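Long-range contact in peptidase, zinc-dependent (Methanocorpusculum labreanum, PDB 3LMC), which is probably a zinc-dependent metallopeptidase of family M54 that also carries an iron ion bound by four cysteines: residues P96-E101 against P122-N127. Residues are numbered along the deposited sequence; the frame is centred on the assembly and turned at random.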
loop_
_atom_site.group_PDB
_atom_site.type_symbol
_atom_site.label_atom_id
_atom_site.label_comp_id
_atom_site.label_asym_id
_atom_site.label_seq_id
_atom_site.Cartn_x
_atom_site.Cartn_y
_atom_site.Cartn_z
ATOM N N PRO A 96 -1.575 -9.694 -4.763
ATOM C CA PRO A 96 -1.633 -11.007 -4.093
ATOM C C PRO A 96 -0.262 -11.654 -3.891
ATOM O O PRO A 96 -0.175 -12.664 -3.179
ATOM C CB PRO A 96 -2.454 -11.855 -5.072
ATOM C CG PRO A 96 -2.107 -11.242 -6.433
ATOM C CD PRO A 96 -2.076 -9.753 -6.151
ATOM N N GLY A 97 0.788 -11.108 -4.508
ATOM C CA GLY A 97 2.089 -11.766 -4.500
ATOM C C GLY A 97 2.784 -11.672 -3.152
ATOM O O GLY A 97 2.629 -10.677 -2.456
ATOM N N ASP A 98 3.528 -12.709 -2.769
ATOM C CA ASP A 98 4.357 -12.642 -1.563
ATOM C C ASP A 98 5.598 -11.778 -1.851
ATOM O O ASP A 98 6.283 -11.969 -2.865
ATOM C CB ASP A 98 4.789 -14.037 -1.103
ATOM C CG ASP A 98 5.449 -14.026 0.276
ATOM O OD1 ASP A 98 4.988 -13.272 1.173
ATOM O OD2 ASP A 98 6.426 -14.784 0.463
ATOM N N LEU A 99 5.885 -10.832 -0.960
ATOM C CA LEU A 99 6.909 -9.818 -1.231
ATOM C C LEU A 99 8.138 -9.993 -0.360
ATOM O O LEU A 99 8.031 -10.343 0.824
ATOM C CB LEU A 99 6.349 -8.421 -0.986
ATOM C CG LEU A 99 5.147 -8.027 -1.832
ATOM C CD1 LEU A 99 4.716 -6.619 -1.468
ATOM C CD2 LEU A 99 5.514 -8.123 -3.308
ATOM N N TYR A 100 9.300 -9.732 -0.948
ATOM C CA TYR A 100 10.513 -9.549 -0.157
ATOM C C TYR A 100 11.291 -8.283 -0.570
ATOM O O TYR A 100 10.982 -7.645 -1.575
ATOM C CB TYR A 100 11.400 -10.792 -0.255
ATOM C CG TYR A 100 12.219 -10.876 -1.521
ATOM C CD1 TYR A 100 11.642 -11.261 -2.725
ATOM C CD2 TYR A 100 13.581 -10.595 -1.506
ATOM C CE1 TYR A 100 12.400 -11.350 -3.886
ATOM C CE2 TYR A 100 14.347 -10.686 -2.661
ATOM C CZ TYR A 100 13.750 -11.063 -3.845
ATOM O OH TYR A 100 14.509 -11.148 -4.993
ATOM N N GLU A 101 12.268 -7.896 0.240
ATOM C CA GLU A 101 13.289 -6.949 -0.206
ATOM C C GLU A 101 14.647 -7.516 0.189
ATOM O O GLU A 101 14.726 -8.386 1.059
ATOM C CB GLU A 101 13.066 -5.546 0.360
ATOM C CG GLU A 101 12.877 -5.482 1.869
ATOM C CD GLU A 101 14.146 -5.137 2.618
ATOM O OE1 GLU A 101 14.047 -4.799 3.817
ATOM O OE2 GLU A 101 15.243 -5.199 2.011
ATOM N N PRO A 122 -1.602 -8.792 0.717
ATOM C CA PRO A 122 -2.407 -9.518 1.703
ATOM C C PRO A 122 -1.986 -10.981 1.841
ATOM O O PRO A 122 -2.605 -11.697 2.632
ATOM C CB PRO A 122 -3.818 -9.431 1.128
ATOM C CG PRO A 122 -3.800 -8.239 0.218
ATOM C CD PRO A 122 -2.423 -8.281 -0.390
ATOM N N HIS A 123 -0.949 -11.417 1.120
ATOM C CA HIS A 123 -0.597 -12.846 1.128
ATOM C C HIS A 123 -0.375 -13.399 2.529
ATOM O O HIS A 123 -0.801 -14.505 2.830
ATOM C CB HIS A 123 0.629 -13.139 0.269
ATOM C CG HIS A 123 0.843 -14.603 0.018
ATOM N ND1 HIS A 123 1.834 -15.331 0.643
ATOM C CD2 HIS A 123 0.170 -15.479 -0.767
ATOM C CE1 HIS A 123 1.785 -16.585 0.230
ATOM N NE2 HIS A 123 0.782 -16.704 -0.622
ATOM N N ARG A 124 0.302 -12.636 3.384
ATOM C CA ARG A 124 0.519 -13.058 4.764
ATOM C C ARG A 124 -0.399 -12.373 5.776
ATOM O O ARG A 124 -0.236 -12.551 6.992
ATOM C CB ARG A 124 1.977 -12.851 5.145
ATOM C CG ARG A 124 2.910 -13.779 4.361
ATOM C CD ARG A 124 4.353 -13.587 4.761
ATOM N NE ARG A 124 5.258 -14.255 3.834
ATOM C CZ ARG A 124 6.172 -15.149 4.182
ATOM N NH1 ARG A 124 6.310 -15.512 5.452
ATOM N NH2 ARG A 124 6.968 -15.669 3.260
ATOM N N LEU A 125 -1.354 -11.592 5.272
ATOM C CA LEU A 125 -2.343 -10.918 6.113
ATOM C C LEU A 125 -3.614 -11.748 6.223
ATOM O O LEU A 125 -4.306 -11.710 7.244
ATOM C CB LEU A 125 -2.677 -9.528 5.545
ATOM C CG LEU A 125 -1.465 -8.618 5.344
ATOM C CD1 LEU A 125 -1.858 -7.190 4.873
ATOM C CD2 LEU A 125 -0.638 -8.555 6.634
ATOM N N GLN A 126 -3.909 -12.502 5.166
ATOM C CA GLN A 126 -5.058 -13.387 5.133
ATOM C C GLN A 126 -4.957 -14.498 6.193
ATOM O O GLN A 126 -3.904 -15.125 6.361
ATOM C CB GLN A 126 -5.207 -13.991 3.724
ATOM C CG GLN A 126 -3.994 -14.790 3.259
ATOM C CD GLN A 126 -4.231 -15.512 1.936
ATOM O OE1 GLN A 126 -5.375 -15.657 1.480
ATOM N NE2 GLN A 126 -3.147 -15.977 1.315
ATOM N N ASN A 127 -6.044 -14.723 6.920
ATOM C CA ASN A 127 -6.132 -15.874 7.821
ATOM C C ASN A 127 -5.692 -17.182 7.139
ATOM O O ASN A 127 -5.016 -18.014 7.739
ATOM C CB ASN A 127 -7.573 -16.050 8.324
ATOM C CG ASN A 127 -7.837 -15.363 9.659
ATOM O OD1 ASN A 127 -7.020 -14.593 10.163
ATOM N ND2 ASN A 127 -9.001 -15.654 10.243
#
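P96 and H123 mark the closest backbone approach of 96-101 and 122-127, their CA atoms 5.6 Å apart. The contact joins the two loops that follow neighbouring inner parallel strands, 90-94 and 117-120, of the mixed sheet of this M54 (clan MA) peptidase, at the protein surface and away from both metal sites. From there 96-101 runs on into strand 99-101 of a small second sheet, whereas 122-127 makes a tight turn in which P122 O accepts from both L125 N and Q126 N. S121 OG, hydrogen-bonded to G97 O and to H123 N, ties the loops together just before that turn.

The side chains illustrate how a bidentate salt bridge can clasp two loops. R124, extended from CG to NE, meets D98 side-on: NE donates to OD1 of D98 at 2.8 Å, and NH2 donates to OD2 of D98 at 3.0 Å, both nearly straight. Each oxygen is met on its syn side and lies almost in the guanidinium plane, which is turned 26° from the carboxylate. OD2 also accepts from Q50 NE2, while F106 makes a cation-pi contact with R124. A methionine in place of R124 would probably leave D98 OD1 without its cationic mate, the carboxylate then held mainly through OD2 by Q50. H123 packs beside this bridge, its CB 3.6 Å from P96 O. Its CG, anti to the backbone N (chi1 -168°), sets the ring beside P96 O and D98 CB, which both lie obliquely to it. ND1, buried without a hydrogen-bonding partner in the model, lies 3.7 Å from D98 CB.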